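Local coordinates for DNA alpha-glucosyltransferase (Enterobacteria phage T4, PDB 1XV5), which is a phage DNA glucosyltransferase of the GT-B fold class, built from two domains with parallel beta-sheets and modelled with UDP, at residues A[209-223]-A[289-301]. Numbering follows the deposited sequence.
Sequences WKGFYQMFDFHEKFL and GFGYQLSKLNQKY. With UDP (uridine-5'-diphosphate), chain C.
Met215 bends at chi2 (66°) to lay its thioether across one face of the Tyr292 ring, CE 3.5 Å from the ring centroid and almost on the ring normal, a Met-aromatic contact reinforced by CH-pi packing. Phe218 crosses the same tyrosine at about a right angle, the two rings meeting at their edges; Tyr292 OH lies in the plane of the Phe218 ring, 3.5 Å from Phe218 CE2, and both methyls of Leu223 close in on that hydroxyl. Farther along, Leu294 CD1 packs against the first turn of the helix. Here the backbones draw together, with Gly211, of positive phi, at the N-cap and its CA 3.5 Å from Leu294 O. Lys296 N donates to Trp209 O (2.9 Å), and a water bridges Lys210 O and Ser295 OG. Leu297 runs alongside Trp209 and sets CD2 over one face of the indole, 3.4 Å from Trp209 CD2. Lys210 extends NZ to UDP O1B (2.9 Å) and more weakly to O3A; Glu307 pairs with this ammonium and also accepts from Ser295 OG, so one carboxylate links the two segments in the UDP pocket. Helix 212-223 packs on the parallel sheet of one GT-B alpha/beta domain, at 141° to strand 288-293; Met215 also touches strand 229-233, while Tyr292 reaches Val321 of strand 319-323 and Ile361 of helix 354-365.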
loop_
_atom_site.group_PDB
_atom_site.type_symbol
_atom_site.label_atom_id
_atom_site.label_comp_id
_atom_site.label_asym_id
_atom_site.label_seq_id
_atom_site.Cartn_x
_atom_site.Cartn_y
_atom_site.Cartn_z
ATOM N N TRP A 209 2.553 -4.098 12.601
ATOM C CA TRP A 209 2.863 -2.683 12.394
ATOM C C TRP A 209 1.720 -1.917 11.737
ATOM O O TRP A 209 1.796 -0.698 11.577
ATOM C CB TRP A 209 4.173 -2.468 11.609
ATOM C CG TRP A 209 4.293 -3.059 10.236
ATOM C CD1 TRP A 209 4.929 -4.223 9.903
ATOM C CD2 TRP A 209 3.882 -2.461 8.998
ATOM N NE1 TRP A 209 4.950 -4.380 8.538
ATOM C CE2 TRP A 209 4.315 -3.313 7.958
ATOM C CE3 TRP A 209 3.197 -1.283 8.666
ATOM C CZ2 TRP A 209 4.084 -3.025 6.604
ATOM C CZ3 TRP A 209 2.969 -0.996 7.316
ATOM C CH2 TRP A 209 3.414 -1.866 6.307
ATOM N N LYS A 210 0.654 -2.627 11.373
ATOM C CA LYS A 210 -0.512 -1.989 10.769
ATOM C C LYS A 210 -1.376 -1.416 11.883
ATOM O O LYS A 210 -2.360 -0.723 11.627
ATOM C CB LYS A 210 -1.323 -3.001 9.952
ATOM C CG LYS A 210 -0.612 -3.510 8.705
ATOM C CD LYS A 210 -0.519 -2.449 7.609
ATOM C CE LYS A 210 0.116 -3.032 6.352
ATOM N NZ LYS A 210 0.211 -2.065 5.216
ATOM N N GLY A 211 -1.011 -1.739 13.122
ATOM C CA GLY A 211 -1.723 -1.227 14.283
ATOM C C GLY A 211 -3.092 -1.772 14.649
ATOM O O GLY A 211 -3.898 -1.047 15.228
ATOM N N PHE A 212 -3.380 -3.036 14.348
ATOM C CA PHE A 212 -4.693 -3.553 14.703
ATOM C C PHE A 212 -4.878 -3.718 16.214
ATOM O O PHE A 212 -5.986 -3.558 16.720
ATOM C CB PHE A 212 -5.015 -4.869 13.962
ATOM C CG PHE A 212 -4.035 -5.989 14.203
ATOM C CD1 PHE A 212 -2.982 -6.212 13.321
ATOM C CD2 PHE A 212 -4.195 -6.848 15.285
ATOM C CE1 PHE A 212 -2.100 -7.281 13.509
ATOM C CE2 PHE A 212 -3.322 -7.918 15.487
ATOM C CZ PHE A 212 -2.273 -8.134 14.595
ATOM N N TYR A 213 -3.806 -4.010 16.947
ATOM C CA TYR A 213 -3.945 -4.155 18.395
ATOM C C TYR A 213 -4.382 -2.835 19.014
ATOM O O TYR A 213 -5.144 -2.813 19.982
ATOM C CB TYR A 213 -2.630 -4.597 19.040
ATOM C CG TYR A 213 -2.373 -6.077 18.942
ATOM C CD1 TYR A 213 -1.257 -6.569 18.267
ATOM C CD2 TYR A 213 -3.256 -6.993 19.513
ATOM C CE1 TYR A 213 -1.024 -7.941 18.161
ATOM C CE2 TYR A 213 -3.037 -8.367 19.411
ATOM C CZ TYR A 213 -1.920 -8.834 18.734
ATOM O OH TYR A 213 -1.699 -10.194 18.626
ATOM N N GLN A 214 -3.891 -1.736 18.454
ATOM C CA GLN A 214 -4.242 -0.418 18.956
ATOM C C GLN A 214 -5.712 -0.102 18.694
ATOM O O GLN A 214 -6.345 0.636 19.458
ATOM C CB GLN A 214 -3.323 0.641 18.335
ATOM C CG GLN A 214 -1.903 0.636 18.927
ATOM C CD GLN A 214 -1.103 -0.630 18.612
ATOM O OE1 GLN A 214 -0.305 -1.091 19.432
ATOM N NE2 GLN A 214 -1.301 -1.181 17.422
ATOM N N MET A 215 -6.263 -0.673 17.626
ATOM C CA MET A 215 -7.672 -0.460 17.311
ATOM C C MET A 215 -8.526 -1.224 18.333
ATOM O O MET A 215 -9.522 -0.702 18.841
ATOM C CB MET A 215 -7.985 -0.952 15.894
ATOM C CG MET A 215 -9.353 -0.518 15.377
ATOM S SD MET A 215 -9.480 1.278 15.161
ATOM C CE MET A 215 -11.261 1.494 15.151
ATOM N N PHE A 216 -8.133 -2.461 18.633
ATOM C CA PHE A 216 -8.858 -3.265 19.617
ATOM C C PHE A 216 -8.851 -2.529 20.950
ATOM O O PHE A 216 -9.860 -2.479 21.657
ATOM C CB PHE A 216 -8.187 -4.631 19.816
ATOM C CG PHE A 216 -8.467 -5.626 18.724
ATOM C CD1 PHE A 216 -9.772 -6.002 18.419
ATOM C CD2 PHE A 216 -7.419 -6.222 18.028
ATOM C CE1 PHE A 216 -10.029 -6.960 17.437
ATOM C CE2 PHE A 216 -7.667 -7.180 17.047
ATOM C CZ PHE A 216 -8.972 -7.550 16.752
ATOM N N ASP A 217 -7.698 -1.957 21.283
ATOM C CA ASP A 217 -7.516 -1.230 22.536
ATOM C C ASP A 217 -8.418 0.001 22.574
ATOM O O ASP A 217 -9.092 0.259 23.573
ATOM C CB ASP A 217 -6.051 -0.805 22.676
ATOM C CG ASP A 217 -5.695 -0.370 24.091
ATOM O OD1 ASP A 217 -4.857 0.545 24.239
ATOM O OD2 ASP A 217 -6.233 -0.951 25.053
ATOM N N PHE A 218 -8.436 0.753 21.478
ATOM C CA PHE A 218 -9.255 1.958 21.405
ATOM C C PHE A 218 -10.739 1.614 21.498
ATOM O O PHE A 218 -11.516 2.354 22.094
ATOM C CB PHE A 218 -8.971 2.717 20.103
ATOM C CG PHE A 218 -9.547 4.111 20.071
ATOM C CD1 PHE A 218 -9.233 5.034 21.067
ATOM C CD2 PHE A 218 -10.377 4.511 19.029
ATOM C CE1 PHE A 218 -9.736 6.338 21.020
ATOM C CE2 PHE A 218 -10.885 5.808 18.972
ATOM C CZ PHE A 218 -10.564 6.724 19.968
ATOM N N HIS A 219 -11.137 0.492 20.908
ATOM C CA HIS A 219 -12.535 0.092 20.967
ATOM C C HIS A 219 -12.911 -0.241 22.408
ATOM O O HIS A 219 -13.936 0.209 22.920
ATOM C CB HIS A 219 -12.791 -1.138 20.101
ATOM C CG HIS A 219 -14.231 -1.541 20.050
ATOM N ND1 HIS A 219 -14.664 -2.814 20.356
ATOM C CD2 HIS A 219 -15.342 -0.831 19.738
ATOM C CE1 HIS A 219 -15.979 -2.871 20.234
ATOM N NE2 HIS A 219 -16.414 -1.681 19.859
ATOM N N GLU A 220 -12.072 -1.035 23.059
ATOM C CA GLU A 220 -12.328 -1.436 24.439
ATOM C C GLU A 220 -12.368 -0.266 25.417
ATOM O O GLU A 220 -13.262 -0.184 26.261
ATOM C CB GLU A 220 -11.266 -2.442 24.896
ATOM C CG GLU A 220 -11.379 -2.850 26.359
ATOM C CD GLU A 220 -10.326 -3.869 26.761
ATOM O OE1 GLU A 220 -10.381 -5.012 26.259
ATOM O OE2 GLU A 220 -9.442 -3.526 27.575
ATOM N N LYS A 221 -11.403 0.640 25.295
ATOM C CA LYS A 221 -11.305 1.780 26.202
ATOM C C LYS A 221 -12.240 2.953 25.952
ATOM O O LYS A 221 -12.700 3.587 26.905
ATOM C CB LYS A 221 -9.868 2.301 26.226
ATOM C CG LYS A 221 -8.860 1.328 26.809
ATOM C CD LYS A 221 -7.456 1.901 26.768
ATOM C CE LYS A 221 -6.448 0.933 27.374
ATOM N NZ LYS A 221 -5.062 1.450 27.228
ATOM N N PHE A 222 -12.524 3.253 24.687
ATOM C CA PHE A 222 -13.379 4.391 24.385
ATOM C C PHE A 222 -14.604 4.179 23.508
ATOM O O PHE A 222 -15.698 4.605 23.865
ATOM C CB PHE A 222 -12.536 5.519 23.781
ATOM C CG PHE A 222 -11.517 6.081 24.727
ATOM C CD1 PHE A 222 -10.274 5.478 24.867
ATOM C CD2 PHE A 222 -11.816 7.193 25.508
ATOM C CE1 PHE A 222 -9.339 5.974 25.774
ATOM C CE2 PHE A 222 -10.890 7.698 26.420
ATOM C CZ PHE A 222 -9.650 7.086 26.552
ATOM N N LEU A 223 -14.428 3.541 22.357
ATOM C CA LEU A 223 -15.549 3.341 21.446
ATOM C C LEU A 223 -16.684 2.472 21.991
ATOM O O LEU A 223 -17.844 2.882 21.967
ATOM C CB LEU A 223 -15.046 2.773 20.113
ATOM C CG LEU A 223 -14.000 3.634 19.393
ATOM C CD1 LEU A 223 -13.550 2.932 18.120
ATOM C CD2 LEU A 223 -14.576 5.007 19.069
ATOM N N GLY A 289 -18.508 6.827 9.703
ATOM C CA GLY A 289 -18.097 8.082 10.301
ATOM C C GLY A 289 -16.598 8.301 10.358
ATOM O O GLY A 289 -16.097 9.363 9.971
ATOM N N PHE A 290 -15.872 7.295 10.832
ATOM C CA PHE A 290 -14.432 7.421 10.960
ATOM C C PHE A 290 -13.673 6.206 10.465
ATOM O O PHE A 290 -14.036 5.067 10.762
ATOM C CB PHE A 290 -14.081 7.718 12.423
ATOM C CG PHE A 290 -14.793 8.917 12.964
ATOM C CD1 PHE A 290 -16.094 8.813 13.452
ATOM C CD2 PHE A 290 -14.208 10.176 12.882
ATOM C CE1 PHE A 290 -16.806 9.952 13.839
ATOM C CE2 PHE A 290 -14.912 11.317 13.266
ATOM C CZ PHE A 290 -16.212 11.204 13.743
ATOM N N GLY A 291 -12.629 6.474 9.684
ATOM C CA GLY A 291 -11.789 5.424 9.139
ATOM C C GLY A 291 -10.461 5.445 9.868
ATOM O O GLY A 291 -9.925 6.515 10.167
ATOM N N TYR A 292 -9.919 4.264 10.139
ATOM C CA TYR A 292 -8.666 4.152 10.865
ATOM C C TYR A 292 -7.567 3.453 10.086
ATOM O O TYR A 292 -7.783 2.409 9.478
ATOM C CB TYR A 292 -8.893 3.390 12.170
ATOM C CG TYR A 292 -9.828 4.079 13.133
ATOM C CD1 TYR A 292 -9.358 4.587 14.344
ATOM C CD2 TYR A 292 -11.182 4.226 12.836
ATOM C CE1 TYR A 292 -10.217 5.229 15.240
ATOM C CE2 TYR A 292 -12.051 4.865 13.723
ATOM C CZ TYR A 292 -11.559 5.362 14.922
ATOM O OH TYR A 292 -12.412 5.996 15.801
ATOM N N GLN A 293 -6.382 4.047 10.119
ATOM C CA GLN A 293 -5.210 3.485 9.464
ATOM C C GLN A 293 -4.140 3.796 10.491
ATOM O O GLN A 293 -3.654 4.924 10.579
ATOM C CB GLN A 293 -4.939 4.202 8.141
ATOM C CG GLN A 293 -4.235 3.324 7.117
ATOM C CD GLN A 293 -2.765 3.120 7.424
ATOM O OE1 GLN A 293 -2.313 3.338 8.546
ATOM N NE2 GLN A 293 -2.012 2.690 6.423
ATOM N N LEU A 294 -3.793 2.792 11.289
ATOM C CA LEU A 294 -2.841 2.989 12.366
ATOM C C LEU A 294 -1.444 2.419 12.159
ATOM O O LEU A 294 -0.794 1.993 13.118
ATOM C CB LEU A 294 -3.452 2.441 13.660
ATOM C CG LEU A 294 -4.854 2.981 13.970
ATOM C CD1 LEU A 294 -5.404 2.303 15.222
ATOM C CD2 LEU A 294 -4.804 4.499 14.152
ATOM N N SER A 295 -0.971 2.424 10.919
ATOM C CA SER A 295 0.371 1.924 10.647
ATOM C C SER A 295 1.373 2.753 11.444
ATOM O O SER A 295 1.269 3.980 11.524
ATOM C CB SER A 295 0.682 1.993 9.151
ATOM O OG SER A 295 -0.043 0.987 8.466
ATOM N N LYS A 296 2.344 2.064 12.030
ATOM C CA LYS A 296 3.345 2.700 12.879
ATOM C C LYS A 296 4.762 2.230 12.577
ATOM O O LYS A 296 5.498 1.816 13.481
ATOM C CB LYS A 296 2.998 2.398 14.337
ATOM C CG LYS A 296 2.770 0.904 14.594
ATOM C CD LYS A 296 1.787 0.667 15.726
ATOM C CE LYS A 296 2.322 1.192 17.043
ATOM N NZ LYS A 296 1.334 1.015 18.138
ATOM N N LEU A 297 5.145 2.298 11.306
ATOM C CA LEU A 297 6.481 1.887 10.896
ATOM C C LEU A 297 7.544 2.711 11.606
ATOM O O LEU A 297 7.322 3.875 11.946
ATOM C CB LEU A 297 6.660 2.069 9.385
ATOM C CG LEU A 297 5.929 1.098 8.459
ATOM C CD1 LEU A 297 6.039 1.595 7.026
ATOM C CD2 LEU A 297 6.524 -0.303 8.597
ATOM N N ASN A 298 8.702 2.103 11.831
ATOM C CA ASN A 298 9.794 2.822 12.461
ATOM C C ASN A 298 10.176 3.964 11.521
ATOM O O ASN A 298 10.054 3.846 10.300
ATOM C CB ASN A 298 10.995 1.903 12.675
ATOM C CG ASN A 298 12.172 2.622 13.306
ATOM O OD1 ASN A 298 12.866 3.399 12.648
ATOM N ND2 ASN A 298 12.395 2.377 14.594
ATOM N N GLN A 299 10.631 5.061 12.112
ATOM C CA GLN A 299 11.035 6.261 11.392
ATOM C C GLN A 299 11.934 6.012 10.178
ATOM O O GLN A 299 11.807 6.687 9.159
ATOM C CB GLN A 299 11.746 7.195 12.375
ATOM C CG GLN A 299 12.124 8.548 11.823
ATOM C CD GLN A 299 12.917 9.362 12.825
ATOM O OE1 GLN A 299 12.524 9.491 13.985
ATOM N NE2 GLN A 299 14.040 9.916 12.382
ATOM N N LYS A 300 12.840 5.046 10.288
ATOM C CA LYS A 300 13.769 4.742 9.197
ATOM C C LYS A 300 13.089 4.408 7.873
ATOM O O LYS A 300 13.652 4.653 6.806
ATOM C CB LYS A 300 14.675 3.575 9.593
ATOM C CG LYS A 300 13.908 2.289 9.842
ATOM C CD LYS A 300 14.756 1.235 10.539
ATOM C CE LYS A 300 15.825 0.674 9.634
ATOM N NZ LYS A 300 16.557 -0.426 10.325
ATOM N N TYR A 301 11.887 3.841 7.945
ATOM C CA TYR A 301 11.147 3.446 6.749
ATOM C C TYR A 301 10.251 4.549 6.199
ATOM O O TYR A 301 9.666 4.396 5.128
ATOM C CB TYR A 301 10.262 2.232 7.054
ATOM C CG TYR A 301 11.003 1.045 7.612
ATOM C CD1 TYR A 301 11.945 0.362 6.842
ATOM C CD2 TYR A 301 10.780 0.611 8.922
ATOM C CE1 TYR A 301 12.652 -0.723 7.361
ATOM C CE2 TYR A 301 11.483 -0.473 9.452
ATOM C CZ TYR A 301 12.419 -1.132 8.666
ATOM O OH TYR A 301 13.135 -2.190 9.188
HETATM N N1 UDP C . -6.700 -4.266 0.115
HETATM C C2 UDP C . -7.821 -4.860 -0.431
HETATM N N3 UDP C . -8.302 -5.938 0.268
HETATM C C4 UDP C . -7.789 -6.463 1.440
HETATM C C5 UDP C . -6.636 -5.783 1.946
HETATM C C6 UDP C . -6.142 -4.735 1.280
HETATM O O2 UDP C . -8.352 -4.455 -1.452
HETATM O O4 UDP C . -8.334 -7.439 1.956
HETATM C "C1'" UDP C . -6.124 -3.122 -0.599
HETATM C "C2'" UDP C . -6.073 -1.827 0.203
HETATM O "O2'" UDP C . -7.324 -1.172 0.193
HETATM C "C3'" UDP C . -4.974 -1.090 -0.551
HETATM C "C4'" UDP C . -3.976 -2.215 -0.818
HETATM O "O4'" UDP C . -4.777 -3.426 -0.891
HETATM O "O3'" UDP C . -5.495 -0.597 -1.785
HETATM C "C5'" UDP C . -2.903 -2.385 0.239
HETATM O "O5'" UDP C . -1.896 -1.396 0.067
HETATM P PA UDP C . -1.273 -0.574 1.283
HETATM O O1A UDP C . -0.277 0.334 0.677
HETATM O O2A UDP C . -2.381 -0.000 2.092
HETATM O O3A UDP C . -0.519 -1.681 2.224
HETATM P PB UDP C . 0.257 -3.078 1.861
HETATM O O1B UDP C . 1.383 -3.201 2.822
HETATM O O2B UDP C . -0.756 -4.155 1.794
HETATM O O3B UDP C . 0.852 -2.837 0.409
HETATM O O HOH W 1 -2.714 0.367 9.095
#